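Local coordinates for protein alkaline serine protease (Pseudoalteromonas sp., PDB 1Y9Z) that probably hydrolyses peptide bonds as a subtilisin-like alkaline serine protease from a cold-living Antarctic bacterium, at residues A179-L184 / S312-L317; R215-T220 / V231-R236; C277-V282 / I306-N311; Y289-S294 / Q318-V323. All blocks are in the same frame, centred on the assembly; numbering follows the deposited sequence.

Interaction 1: A179-L184 / S312-L317; sequences AVDSNL and SALPGL
Ser182 and Leu317 share the direct hydrogen bond of this contact, where a turn meets a loop. The turn is a type I beta turn from Asp181 to Leu184. It follows strand 174-180 of the subtilisin-like alpha/beta domain. The loop follows strand 305-309, in the sheet that probably forms the inserted beta-barrel domain. The contact thus probably joins the two domains.

In the direct bond, Leu317 N donates to Ser182 OG at 2.8 Å, in a nearly straight line (164°). With chi1 at 67°, OG lies between the backbone N and carbonyl carbon of Ser182, where Leu317 N meets it. Gly316 CA comes within 3.2 Å of Ser182 OG, a close approach helped by the lack of a side chain.

Two waters add bridges. One donates to Asp181 OD1 at 2.6 Å and accepts from Gly316 N. The other accepts from Ser182 N and donates to Leu317 O at 2.7 Å.

The Asp181 carboxylate is buried and well supplied with donors. Asn183 N meets Asp181 OD2 from above the carboxylate plane, at 2.9 Å, which makes an Asx turn. Asp185 N also bonds OD2, and Gln318 NE2 bonds OD1. Together with the water, these donors would probably favour a charged carboxylate.

The remaining contacts are van der Waals. Leu314 CD2 touches Asp181 OD1, the two side chains crossing at about a right angle. The Asn183 amide, whose ND2 bonds Asp185 OD2, lies against the proline ring: Asn183 ND2 is 3.3 Å from Pro315 CG.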
loop_
_atom_site.group_PDB
_atom_site.type_symbol
_atom_site.label_atom_id
_atom_site.label_comp_id
_atom_site.label_asym_id
_atom_site.label_seq_id
_atom_site.Cartn_x
_atom_site.Cartn_y
_atom_site.Cartn_z
ATOM N N ALA A 179 -3.516 -4.546 7.544
ATOM C CA ALA A 179 -3.894 -3.519 6.579
ATOM C C ALA A 179 -5.322 -3.021 6.765
ATOM O O ALA A 179 -6.231 -3.805 7.039
ATOM C CB ALA A 179 -3.733 -4.063 5.160
ATOM N N VAL A 180 -5.505 -1.710 6.618
ATOM C CA VAL A 180 -6.827 -1.091 6.696
ATOM C C VAL A 180 -6.930 -0.148 5.504
ATOM O O VAL A 180 -5.910 0.209 4.904
ATOM C CB VAL A 180 -7.035 -0.276 7.999
ATOM C CG1 VAL A 180 -6.951 -1.191 9.208
ATOM C CG2 VAL A 180 -6.007 0.840 8.093
ATOM N N ASP A 181 -8.150 0.248 5.147
ATOM C CA ASP A 181 -8.332 1.153 4.015
ATOM C C ASP A 181 -8.483 2.607 4.465
ATOM O O ASP A 181 -8.311 2.911 5.647
ATOM C CB ASP A 181 -9.517 0.701 3.142
ATOM C CG ASP A 181 -10.857 0.800 3.846
ATOM O OD1 ASP A 181 -11.825 0.191 3.339
ATOM O OD2 ASP A 181 -10.956 1.485 4.882
ATOM N N SER A 182 -8.797 3.506 3.533
ATOM C CA SER A 182 -8.908 4.924 3.870
ATOM C C SER A 182 -10.066 5.323 4.781
ATOM O O SER A 182 -10.190 6.490 5.147
ATOM C CB SER A 182 -8.913 5.789 2.600
ATOM O OG SER A 182 -10.074 5.592 1.818
ATOM N N ASN A 183 -10.920 4.369 5.140
ATOM C CA ASN A 183 -12.013 4.662 6.065
ATOM C C ASN A 183 -11.656 3.981 7.382
ATOM O O ASN A 183 -12.449 3.959 8.323
ATOM C CB ASN A 183 -13.351 4.118 5.559
ATOM C CG ASN A 183 -14.519 4.560 6.433
ATOM O OD1 ASN A 183 -14.719 5.753 6.659
ATOM N ND2 ASN A 183 -15.289 3.599 6.928
ATOM N N LEU A 184 -10.446 3.428 7.421
ATOM C CA LEU A 184 -9.912 2.726 8.583
ATOM C C LEU A 184 -10.584 1.382 8.810
ATOM O O LEU A 184 -10.526 0.822 9.903
ATOM C CB LEU A 184 -10.023 3.600 9.835
ATOM C CG LEU A 184 -9.211 4.897 9.763
ATOM C CD1 LEU A 184 -9.351 5.661 11.067
ATOM C CD2 LEU A 184 -7.748 4.574 9.488
ATOM N N SER A 312 -21.776 2.869 1.236
ATOM C CA SER A 312 -21.661 3.158 2.663
ATOM C C SER A 312 -21.021 2.048 3.499
ATOM O O SER A 312 -20.473 2.315 4.568
ATOM C CB SER A 312 -23.038 3.498 3.239
ATOM O OG SER A 312 -23.929 2.409 3.091
ATOM N N ALA A 313 -21.089 0.811 3.018
ATOM C CA ALA A 313 -20.507 -0.322 3.738
ATOM C C ALA A 313 -18.983 -0.204 3.833
ATOM O O ALA A 313 -18.392 -0.477 4.880
ATOM C CB ALA A 313 -20.889 -1.625 3.052
ATOM N N LEU A 314 -18.354 0.187 2.729
ATOM C CA LEU A 314 -16.904 0.370 2.664
ATOM C C LEU A 314 -16.654 1.646 1.869
ATOM O O LEU A 314 -16.256 1.598 0.703
ATOM C CB LEU A 314 -16.234 -0.818 1.964
ATOM C CG LEU A 314 -16.083 -2.127 2.743
ATOM C CD1 LEU A 314 -15.464 -3.184 1.838
ATOM C CD2 LEU A 314 -15.212 -1.903 3.972
ATOM N N PRO A 315 -16.881 2.810 2.499
ATOM C CA PRO A 315 -16.704 4.128 1.882
ATOM C C PRO A 315 -15.281 4.521 1.495
ATOM O O PRO A 315 -15.082 5.478 0.745
ATOM C CB PRO A 315 -17.302 5.069 2.923
ATOM C CG PRO A 315 -16.948 4.393 4.206
ATOM C CD PRO A 315 -17.278 2.946 3.913
ATOM N N GLY A 316 -14.293 3.792 2.002
ATOM C CA GLY A 316 -12.914 4.112 1.677
ATOM C C GLY A 316 -12.567 3.822 0.230
ATOM O O GLY A 316 -13.367 3.249 -0.509
ATOM N N LEU A 317 -11.366 4.213 -0.181
ATOM C CA LEU A 317 -10.932 3.978 -1.551
ATOM C C LEU A 317 -10.641 2.495 -1.766
ATOM O O LEU A 317 -9.820 1.900 -1.060
ATOM C CB LEU A 317 -9.682 4.804 -1.863
ATOM C CG LEU A 317 -9.138 4.701 -3.290
ATOM C CD1 LEU A 317 -10.170 5.221 -4.281
ATOM C CD2 LEU A 317 -7.853 5.506 -3.395
HETATM O O HOH W 1 -14.113 1.418 3.623
HETATM O O HOH W 2 -8.217 2.743 0.876
#

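Interaction 2: R215-T220 / V231-R236; sequences RLADIT and VVPHNR
Arg215 reaches Pro233 and His234 with its CG anti to the backbone N (chi1 -167°) and an extended chain from CG to NE. The arginine and proline side chains slide past each other in opposite directions. Pro233 CB sits over the centre of one guanidinium face, 3.7 Å from Arg215 CZ. At the edge of the same group, Arg215 NH2 donates to His234 O at 2.8 Å. The carbonyl oxygen lies in the guanidinium plane, while the donor stands above the carbonyl plane. A water also in the guanidinium plane accepts from Arg215 NH1 and donates to His234 O. Arg215 NE has a further partner, Asn250 OD1. An alanine here would probably leave His234 O and Asn250 OD1 without these arginine donors and open a gap over Pro233 CB where the guanidinium lay.

Further along, the contact is apolar. Ala217 CB lies 3.6 Å from both Val231 CG1 and Pro233 CD. Ile219 CG1 meets Val231 CG1 at 3.9 Å, the two side chains crossing obliquely. Val334 of strand 333-336 touches Ala217 and Val231. A second water accepts from Ala217 N and donates to Val231 O at 2.6 Å.

No direct backbone hydrogen bond joins the two segments; side chains and waters connect them. Strands 214-221 and 232-240 belong to one mixed sheet, consistent with the inserted beta-barrel domain of this subtilase.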
loop_
_atom_site.group_PDB
_atom_site.type_symbol
_atom_site.label_atom_id
_atom_site.label_comp_id
_atom_site.label_asym_id
_atom_site.label_seq_id
_atom_site.Cartn_x
_atom_site.Cartn_y
_atom_site.Cartn_z
ATOM N N ARG A 215 0.683 1.920 -13.637
ATOM C CA ARG A 215 -0.567 2.269 -14.280
ATOM C C ARG A 215 -1.261 3.313 -13.418
ATOM O O ARG A 215 -1.208 3.245 -12.189
ATOM C CB ARG A 215 -1.438 1.022 -14.394
ATOM C CG ARG A 215 -2.610 1.175 -15.314
ATOM C CD ARG A 215 -3.475 -0.060 -15.266
ATOM N NE ARG A 215 -4.612 0.090 -16.156
ATOM C CZ ARG A 215 -5.787 -0.494 -15.967
ATOM N NH1 ARG A 215 -6.768 -0.293 -16.834
ATOM N NH2 ARG A 215 -5.977 -1.271 -14.907
ATOM N N LEU A 216 -1.898 4.285 -14.060
ATOM C CA LEU A 216 -2.595 5.333 -13.333
ATOM C C LEU A 216 -3.937 5.629 -13.975
ATOM O O LEU A 216 -4.239 5.139 -15.061
ATOM C CB LEU A 216 -1.746 6.607 -13.294
ATOM C CG LEU A 216 -0.425 6.509 -12.525
ATOM C CD1 LEU A 216 0.388 7.781 -12.725
ATOM C CD2 LEU A 216 -0.710 6.277 -11.048
ATOM N N ALA A 217 -4.740 6.427 -13.284
ATOM C CA ALA A 217 -6.053 6.811 -13.776
ATOM C C ALA A 217 -6.284 8.279 -13.454
ATOM O O ALA A 217 -5.573 8.865 -12.634
ATOM C CB ALA A 217 -7.129 5.950 -13.126
ATOM N N ASP A 218 -7.279 8.876 -14.098
ATOM C CA ASP A 218 -7.580 10.276 -13.864
ATOM C C ASP A 218 -9.019 10.580 -14.262
ATOM O O ASP A 218 -9.621 9.861 -15.064
ATOM C CB ASP A 218 -6.622 11.155 -14.679
ATOM C CG ASP A 218 -6.492 12.562 -14.124
ATOM O OD1 ASP A 218 -7.191 12.897 -13.143
ATOM O OD2 ASP A 218 -5.681 13.339 -14.671
ATOM N N ILE A 219 -9.559 11.637 -13.667
ATOM C CA ILE A 219 -10.908 12.115 -13.954
ATOM C C ILE A 219 -10.748 13.621 -14.047
ATOM O O ILE A 219 -10.265 14.250 -13.108
ATOM C CB ILE A 219 -11.901 11.818 -12.812
ATOM C CG1 ILE A 219 -12.073 10.310 -12.637
ATOM C CG2 ILE A 219 -13.249 12.470 -13.122
ATOM C CD1 ILE A 219 -12.923 9.936 -11.431
ATOM N N THR A 220 -11.144 14.195 -15.177
ATOM C CA THR A 220 -11.018 15.629 -15.370
ATOM C C THR A 220 -12.348 16.280 -15.723
ATOM O O THR A 220 -13.089 15.786 -16.573
ATOM C CB THR A 220 -10.003 15.954 -16.485
ATOM O OG1 THR A 220 -8.728 15.390 -16.150
ATOM C CG2 THR A 220 -9.854 17.460 -16.650
ATOM N N VAL A 231 -7.849 8.110 -7.703
ATOM C CA VAL A 231 -8.584 7.514 -8.814
ATOM C C VAL A 231 -7.847 6.239 -9.192
ATOM O O VAL A 231 -6.713 6.280 -9.666
ATOM C CB VAL A 231 -8.636 8.457 -10.034
ATOM C CG1 VAL A 231 -9.482 7.836 -11.135
ATOM C CG2 VAL A 231 -9.206 9.808 -9.622
ATOM N N VAL A 232 -8.493 5.102 -8.974
ATOM C CA VAL A 232 -7.870 3.819 -9.251
ATOM C C VAL A 232 -8.313 3.179 -10.558
ATOM O O VAL A 232 -9.506 2.995 -10.792
ATOM C CB VAL A 232 -8.164 2.827 -8.104
ATOM C CG1 VAL A 232 -7.499 1.490 -8.378
ATOM C CG2 VAL A 232 -7.690 3.408 -6.786
ATOM N N PRO A 233 -7.355 2.845 -11.439
ATOM C CA PRO A 233 -7.731 2.215 -12.707
ATOM C C PRO A 233 -8.212 0.799 -12.389
ATOM O O PRO A 233 -7.555 0.073 -11.643
ATOM C CB PRO A 233 -6.428 2.240 -13.504
ATOM C CG PRO A 233 -5.383 2.112 -12.443
ATOM C CD PRO A 233 -5.894 3.023 -11.343
ATOM N N HIS A 234 -9.359 0.408 -12.935
ATOM C CA HIS A 234 -9.892 -0.921 -12.650
ATOM C C HIS A 234 -8.939 -2.059 -12.966
ATOM O O HIS A 234 -8.473 -2.201 -14.100
ATOM C CB HIS A 234 -11.202 -1.168 -13.402
ATOM C CG HIS A 234 -12.432 -0.857 -12.607
ATOM N ND1 HIS A 234 -12.484 -0.971 -11.235
ATOM C CD2 HIS A 234 -13.674 -0.490 -13.000
ATOM C CE1 HIS A 234 -13.705 -0.687 -10.818
ATOM N NE2 HIS A 234 -14.447 -0.392 -11.870
ATOM N N ASN A 235 -8.654 -2.873 -11.953
ATOM C CA ASN A 235 -7.781 -4.026 -12.114
ATOM C C ASN A 235 -8.634 -5.103 -12.779
ATOM O O ASN A 235 -9.166 -5.991 -12.114
ATOM C CB ASN A 235 -7.290 -4.508 -10.745
ATOM C CG ASN A 235 -6.262 -5.618 -10.849
ATOM O OD1 ASN A 235 -5.845 -6.187 -9.838
ATOM N ND2 ASN A 235 -5.843 -5.929 -12.068
ATOM N N ARG A 236 -8.767 -4.999 -14.098
ATOM C CA ARG A 236 -9.571 -5.928 -14.882
ATOM C C ARG A 236 -8.904 -7.264 -15.164
ATOM O O ARG A 236 -7.731 -7.327 -15.539
ATOM C CB ARG A 236 -9.967 -5.264 -16.205
ATOM C CG ARG A 236 -10.794 -6.131 -17.148
ATOM C CD ARG A 236 -11.364 -5.265 -18.268
ATOM N NE ARG A 236 -12.165 -6.005 -19.241
ATOM C CZ ARG A 236 -11.714 -6.419 -20.423
ATOM N NH1 ARG A 236 -12.518 -7.081 -21.245
ATOM N NH2 ARG A 236 -10.462 -6.173 -20.784
HETATM O O HOH W 3 -9.176 -1.580 -16.804
HETATM O O HOH W 4 -4.534 7.528 -10.505
#

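Interaction 3: C277-V282 / I306-N311; sequences CLVERV and IIVYSN
Arg281 NH1 is gripped by Ser310 OG and by two waters, all three near the guanidinium plane. The bond from Arg281 NH1 to Ser310 OG is weak, at 3.3 Å. Ser310 OG has its stronger partner in Gly316 O. One water also donates to Ser310 OG, and the other also accepts from Asn311 N. Arg281 NE forms a salt bridge with Glu291, and NH2 bonds Ser335 OG.

This cluster lies just past the ends of two parallel neighbours, strands 275-280 and 305-309. They belong to a beta-alpha-beta unit whose helix is 291-300. Four backbone bonds zip the strands in register. Ile307 N donates to Cys277 O at 2.8 Å, and Val279 N donates to Ile307 O at 2.9 Å. Tyr309 N then donates to Val279 O, and Arg281 N to Tyr309 O.

Cys277, Val279, Ile306 and Val308 share one face of the sheet. Val279 CG1 and Val308 CG2 meet at 3.8 Å, side by side and pointing the same way. The helix covers this face, and a disulfide joins Cys277 to Cys298.

Leu278, Ile307, Glu280 and Tyr309 share the other face. With chi1 at 65°, Tyr309 CG lies between its backbone N and carbonyl carbon, and Glu280 CA makes a CH-pi contact over the ring face, 3.7 Å from the Tyr309 ring centroid. Leu278 CD1 touches Tyr309 CD1 and packs on Ile307 CG2. Beyond the contact, Tyr309 OH bonds Glu259, and Glu280 pairs with Arg338.

Past the strand ends, Asn311 ND2 donates to Arg281 O at 3.0 Å, with the carbonyl oxygen almost exactly in the amide plane.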
loop_
_atom_site.group_PDB
_atom_site.type_symbol
_atom_site.label_atom_id
_atom_site.label_comp_id
_atom_site.label_asym_id
_atom_site.label_seq_id
_atom_site.Cartn_x
_atom_site.Cartn_y
_atom_site.Cartn_z
ATOM N N CYS A 277 -20.448 7.350 -17.254
ATOM C CA CYS A 277 -21.378 6.783 -16.292
ATOM C C CYS A 277 -20.859 6.650 -14.868
ATOM O O CYS A 277 -19.923 5.898 -14.598
ATOM C CB CYS A 277 -21.819 5.426 -16.824
ATOM S SG CYS A 277 -23.167 4.545 -15.982
ATOM N N LEU A 278 -21.485 7.398 -13.965
ATOM C CA LEU A 278 -21.146 7.373 -12.547
ATOM C C LEU A 278 -22.095 6.372 -11.900
ATOM O O LEU A 278 -23.301 6.404 -12.149
ATOM C CB LEU A 278 -21.356 8.757 -11.927
ATOM C CG LEU A 278 -21.062 8.924 -10.433
ATOM C CD1 LEU A 278 -19.567 8.768 -10.180
ATOM C CD2 LEU A 278 -21.533 10.294 -9.975
ATOM N N VAL A 279 -21.561 5.476 -11.079
ATOM C CA VAL A 279 -22.402 4.481 -10.430
ATOM C C VAL A 279 -21.864 4.048 -9.073
ATOM O O VAL A 279 -20.658 3.860 -8.894
ATOM C CB VAL A 279 -22.572 3.228 -11.323
ATOM C CG1 VAL A 279 -21.220 2.580 -11.583
ATOM C CG2 VAL A 279 -23.526 2.242 -10.663
ATOM N N GLU A 280 -22.771 3.904 -8.114
ATOM C CA GLU A 280 -22.394 3.477 -6.778
ATOM C C GLU A 280 -22.120 1.982 -6.825
ATOM O O GLU A 280 -22.830 1.231 -7.495
ATOM C CB GLU A 280 -23.523 3.767 -5.787
ATOM C CG GLU A 280 -23.203 3.378 -4.352
ATOM C CD GLU A 280 -24.383 3.579 -3.422
ATOM O OE1 GLU A 280 -25.425 2.930 -3.644
ATOM O OE2 GLU A 280 -24.270 4.385 -2.475
ATOM N N ARG A 281 -21.081 1.555 -6.121
ATOM C CA ARG A 281 -20.724 0.145 -6.078
ATOM C C ARG A 281 -21.786 -0.658 -5.329
ATOM O O ARG A 281 -22.216 -0.271 -4.243
ATOM C CB ARG A 281 -19.364 -0.029 -5.390
ATOM C CG ARG A 281 -18.969 -1.477 -5.140
ATOM C CD ARG A 281 -17.588 -1.579 -4.507
ATOM N NE ARG A 281 -16.546 -1.103 -5.415
ATOM C CZ ARG A 281 -15.751 -0.064 -5.178
ATOM N NH1 ARG A 281 -15.858 0.629 -4.052
ATOM N NH2 ARG A 281 -14.849 0.290 -6.083
ATOM N N VAL A 282 -22.217 -1.765 -5.926
ATOM C CA VAL A 282 -23.207 -2.637 -5.302
ATOM C C VAL A 282 -22.461 -3.869 -4.811
ATOM O O VAL A 282 -21.940 -4.649 -5.609
ATOM C CB VAL A 282 -24.302 -3.071 -6.300
ATOM C CG1 VAL A 282 -25.253 -4.058 -5.631
ATOM C CG2 VAL A 282 -25.070 -1.855 -6.786
ATOM N N ILE A 306 -16.525 4.769 -17.347
ATOM C CA ILE A 306 -17.230 4.399 -16.125
ATOM C C ILE A 306 -16.495 4.782 -14.846
ATOM O O ILE A 306 -15.283 4.598 -14.732
ATOM C CB ILE A 306 -17.502 2.879 -16.099
ATOM C CG1 ILE A 306 -18.228 2.461 -17.379
ATOM C CG2 ILE A 306 -18.341 2.518 -14.879
ATOM C CD1 ILE A 306 -18.330 0.962 -17.570
ATOM N N ILE A 307 -17.246 5.315 -13.887
ATOM C CA ILE A 307 -16.700 5.713 -12.597
ATOM C C ILE A 307 -17.528 5.078 -11.488
ATOM O O ILE A 307 -18.684 5.444 -11.282
ATOM C CB ILE A 307 -16.745 7.237 -12.397
ATOM C CG1 ILE A 307 -15.951 7.938 -13.500
ATOM C CG2 ILE A 307 -16.175 7.591 -11.029
ATOM C CD1 ILE A 307 -16.090 9.448 -13.479
ATOM N N VAL A 308 -16.932 4.124 -10.781
ATOM C CA VAL A 308 -17.610 3.441 -9.687
ATOM C C VAL A 308 -17.161 4.051 -8.366
ATOM O O VAL A 308 -15.961 4.169 -8.115
ATOM C CB VAL A 308 -17.262 1.938 -9.669
ATOM C CG1 VAL A 308 -17.927 1.262 -8.478
ATOM C CG2 VAL A 308 -17.700 1.285 -10.968
ATOM N N TYR A 309 -18.111 4.454 -7.526
ATOM C CA TYR A 309 -17.748 5.016 -6.234
ATOM C C TYR A 309 -18.214 4.123 -5.091
ATOM O O TYR A 309 -19.214 3.413 -5.202
ATOM C CB TYR A 309 -18.280 6.450 -6.063
ATOM C CG TYR A 309 -19.784 6.628 -6.030
ATOM C CD1 TYR A 309 -20.534 6.664 -7.205
ATOM C CD2 TYR A 309 -20.449 6.829 -4.819
ATOM C CE1 TYR A 309 -21.911 6.904 -7.177
ATOM C CE2 TYR A 309 -21.823 7.068 -4.779
ATOM C CZ TYR A 309 -22.546 7.106 -5.962
ATOM O OH TYR A 309 -23.900 7.363 -5.929
ATOM N N SER A 310 -17.462 4.156 -3.999
ATOM C CA SER A 310 -17.745 3.337 -2.828
ATOM C C SER A 310 -19.122 3.522 -2.208
ATOM O O SER A 310 -19.676 4.623 -2.197
ATOM C CB SER A 310 -16.683 3.588 -1.756
ATOM O OG SER A 310 -15.388 3.291 -2.247
ATOM N N ASN A 311 -19.663 2.427 -1.685
ATOM C CA ASN A 311 -20.957 2.450 -1.018
ATOM C C ASN A 311 -20.704 2.722 0.464
ATOM O O ASN A 311 -19.554 2.792 0.899
ATOM C CB ASN A 311 -21.680 1.111 -1.199
ATOM C CG ASN A 311 -20.799 -0.080 -0.876
ATOM O OD1 ASN A 311 -20.220 -0.166 0.208
ATOM N ND2 ASN A 311 -20.697 -1.009 -1.818
HETATM O O HOH W 5 -13.572 2.734 -4.257
HETATM O O HOH W 6 -17.344 0.167 -1.480
#

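Interaction 4: Y289-S294 / Q318-V323; sequences YPEINS and QNPFLV
Tyr289, Glu291 and Ile292 pack against Pro320 to Val323 in a mostly apolar contact. It lies where the start of helix 291-300 meets the short strand 321-323. No direct hydrogen bond crosses it.

Leu322 CD1 is 3.7 Å from Ile292 CA, and the two side chains cross at about a right angle. Leu322 CD1 also touches Glu291 CG. Ile292 CB comes to 3.3 Å from Val323 O, with CG1 and CG2 close to the same oxygen.

Glu291 bends at chi2 (67°), which sets CD beside the proline ring. Glu291 CD is 3.4 Å from Pro320 CG. The carboxylate has its charged partner elsewhere: OE2 forms a salt bridge with Arg281. An alanine here would probably leave Arg281 NE without its charged mate and open a gap beside Pro320 CG.

Toward the surface, Tyr289 CB meets Val323 CG2 at 3.5 Å. The Tyr289 and Phe321 side chains lie side by side and point the same way, yet their ring planes are 89° apart. Their nearest atoms are Tyr289 CE1 and Phe321 CD1, at 3.9 Å.

One water bridges the backbones. It accepts from Ile292 N at 3.0 Å and from Val323 N at 2.9 Å.

Strand 321-323 runs parallel to strand 232-240, and Asn235 and Leu237 bond to Leu322 there. Phe321 also touches Asn235 and Leu237. Helix 291-300, whose start makes this contact, connects strands 275-280 and 305-309 of the same mixed sheet.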
loop_
_atom_site.group_PDB
_atom_site.type_symbol
_atom_site.label_atom_id
_atom_site.label_comp_id
_atom_site.label_asym_id
_atom_site.label_seq_id
_atom_site.Cartn_x
_atom_site.Cartn_y
_atom_site.Cartn_z
ATOM N N TYR A 289 -16.440 -11.333 -5.954
ATOM C CA TYR A 289 -15.884 -10.171 -6.644
ATOM C C TYR A 289 -17.001 -9.520 -7.463
ATOM O O TYR A 289 -17.098 -9.725 -8.673
ATOM C CB TYR A 289 -14.741 -10.626 -7.550
ATOM C CG TYR A 289 -13.635 -11.323 -6.790
ATOM C CD1 TYR A 289 -12.701 -10.594 -6.057
ATOM C CD2 TYR A 289 -13.546 -12.715 -6.766
ATOM C CE1 TYR A 289 -11.707 -11.230 -5.314
ATOM C CE2 TYR A 289 -12.557 -13.363 -6.026
ATOM C CZ TYR A 289 -11.641 -12.614 -5.302
ATOM O OH TYR A 289 -10.670 -13.246 -4.559
ATOM N N PRO A 290 -17.850 -8.713 -6.802
ATOM C CA PRO A 290 -18.992 -8.005 -7.389
ATOM C C PRO A 290 -18.750 -6.722 -8.185
ATOM O O PRO A 290 -19.704 -6.135 -8.695
ATOM C CB PRO A 290 -19.868 -7.740 -6.174
ATOM C CG PRO A 290 -18.848 -7.392 -5.143
ATOM C CD PRO A 290 -17.783 -8.462 -5.349
ATOM N N GLU A 291 -17.503 -6.281 -8.299
ATOM C CA GLU A 291 -17.217 -5.046 -9.025
ATOM C C GLU A 291 -17.875 -5.007 -10.408
ATOM O O GLU A 291 -18.343 -3.957 -10.851
ATOM C CB GLU A 291 -15.704 -4.855 -9.172
ATOM C CG GLU A 291 -15.291 -3.430 -9.534
ATOM C CD GLU A 291 -15.579 -2.433 -8.420
ATOM O OE1 GLU A 291 -15.304 -1.227 -8.602
ATOM O OE2 GLU A 291 -16.079 -2.852 -7.356
ATOM N N ILE A 292 -17.920 -6.156 -11.073
ATOM C CA ILE A 292 -18.499 -6.259 -12.410
ATOM C C ILE A 292 -19.982 -5.889 -12.505
ATOM O O ILE A 292 -20.454 -5.469 -13.561
ATOM C CB ILE A 292 -18.309 -7.690 -12.977
ATOM C CG1 ILE A 292 -18.781 -7.753 -14.433
ATOM C CG2 ILE A 292 -19.078 -8.694 -12.128
ATOM C CD1 ILE A 292 -17.979 -6.877 -15.378
ATOM N N ASN A 293 -20.720 -6.033 -11.411
ATOM C CA ASN A 293 -22.145 -5.721 -11.435
ATOM C C ASN A 293 -22.467 -4.260 -11.738
ATOM O O ASN A 293 -23.160 -3.969 -12.714
ATOM C CB ASN A 293 -22.795 -6.154 -10.121
ATOM C CG ASN A 293 -22.724 -7.653 -9.917
ATOM O OD1 ASN A 293 -23.092 -8.424 -10.804
ATOM N ND2 ASN A 293 -22.250 -8.074 -8.752
ATOM N N SER A 294 -21.971 -3.342 -10.913
ATOM C CA SER A 294 -22.221 -1.920 -11.144
ATOM C C SER A 294 -21.537 -1.472 -12.429
ATOM O O SER A 294 -22.082 -0.674 -13.193
ATOM C CB SER A 294 -21.700 -1.078 -9.973
ATOM O OG SER A 294 -22.499 -1.247 -8.814
ATOM N N GLN A 318 -11.319 1.897 -2.738
ATOM C CA GLN A 318 -11.128 0.482 -3.029
ATOM C C GLN A 318 -10.431 0.252 -4.370
ATOM O O GLN A 318 -10.630 1.003 -5.327
ATOM C CB GLN A 318 -12.478 -0.244 -3.033
ATOM C CG GLN A 318 -13.347 0.007 -1.801
ATOM C CD GLN A 318 -12.670 -0.389 -0.500
ATOM O OE1 GLN A 318 -12.086 -1.469 -0.391
ATOM N NE2 GLN A 318 -12.760 0.481 0.503
ATOM N N ASN A 319 -9.610 -0.793 -4.418
ATOM C CA ASN A 319 -8.874 -1.188 -5.619
ATOM C C ASN A 319 -9.192 -2.674 -5.786
ATOM O O ASN A 319 -8.318 -3.528 -5.657
ATOM C CB ASN A 319 -7.369 -0.990 -5.395
ATOM C CG ASN A 319 -6.521 -1.529 -6.539
ATOM O OD1 ASN A 319 -5.348 -1.865 -6.346
ATOM N ND2 ASN A 319 -7.098 -1.602 -7.729
ATOM N N PRO A 320 -10.459 -2.998 -6.084
ATOM C CA PRO A 320 -10.889 -4.387 -6.252
ATOM C C PRO A 320 -10.584 -5.024 -7.595
ATOM O O PRO A 320 -10.247 -4.344 -8.563
ATOM C CB PRO A 320 -12.386 -4.297 -6.014
ATOM C CG PRO A 320 -12.723 -3.019 -6.723
ATOM C CD PRO A 320 -11.590 -2.075 -6.302
ATOM N N PHE A 321 -10.706 -6.346 -7.642
ATOM C CA PHE A 321 -10.495 -7.072 -8.879
ATOM C C PHE A 321 -11.776 -6.946 -9.691
ATOM O O PHE A 321 -12.866 -7.226 -9.188
ATOM C CB PHE A 321 -10.229 -8.558 -8.618
ATOM C CG PHE A 321 -8.877 -8.845 -8.042
ATOM C CD1 PHE A 321 -8.723 -9.103 -6.685
ATOM C CD2 PHE A 321 -7.752 -8.866 -8.860
ATOM C CE1 PHE A 321 -7.467 -9.378 -6.148
ATOM C CE2 PHE A 321 -6.490 -9.139 -8.335
ATOM C CZ PHE A 321 -6.348 -9.395 -6.976
ATOM N N LEU A 322 -11.649 -6.496 -10.933
ATOM C CA LEU A 322 -12.805 -6.385 -11.809
ATOM C C LEU A 322 -12.814 -7.677 -12.609
ATOM O O LEU A 322 -12.203 -7.766 -13.677
ATOM C CB LEU A 322 -12.679 -5.183 -12.751
ATOM C CG LEU A 322 -13.763 -5.072 -13.834
ATOM C CD1 LEU A 322 -15.146 -5.015 -13.200
ATOM C CD2 LEU A 322 -13.512 -3.831 -14.678
ATOM N N VAL A 323 -13.476 -8.693 -12.065
ATOM C CA VAL A 323 -13.564 -9.988 -12.725
ATOM C C VAL A 323 -14.592 -9.870 -13.845
ATOM O O VAL A 323 -15.792 -9.771 -13.594
ATOM C CB VAL A 323 -13.983 -11.087 -11.728
ATOM C CG1 VAL A 323 -13.990 -12.441 -12.414
ATOM C CG2 VAL A 323 -13.025 -11.100 -10.548
HETATM O O HOH W 7 -15.821 -8.188 -10.501
#

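How the interactions relate
Interactions 2, 3 and 4 all reach one mixed sheet, and interaction 1 links the loop after strand 305-309 to the turn after strand 174-180. Interactions 3 and 4 are closest, with centres about 10 Å apart. Arg281 NE and Glu291 OE2 join them in a salt bridge of 2.7 Å. Asn235 O and Leu322 N, 2.8 Å apart, connect interactions 2 and 4. Interaction 1 reaches interaction 3 through Gly316 O and Ser310 OG, and interaction 4 through Asp181 OD1 and Gln318 NE2. The bound phenylmethanesulfonic acid, whose pocket includes His65 and Ser369, takes no part in these contacts. It lies about 12 Å from the Phe321 side chain and about 14 Å from that of Asn235.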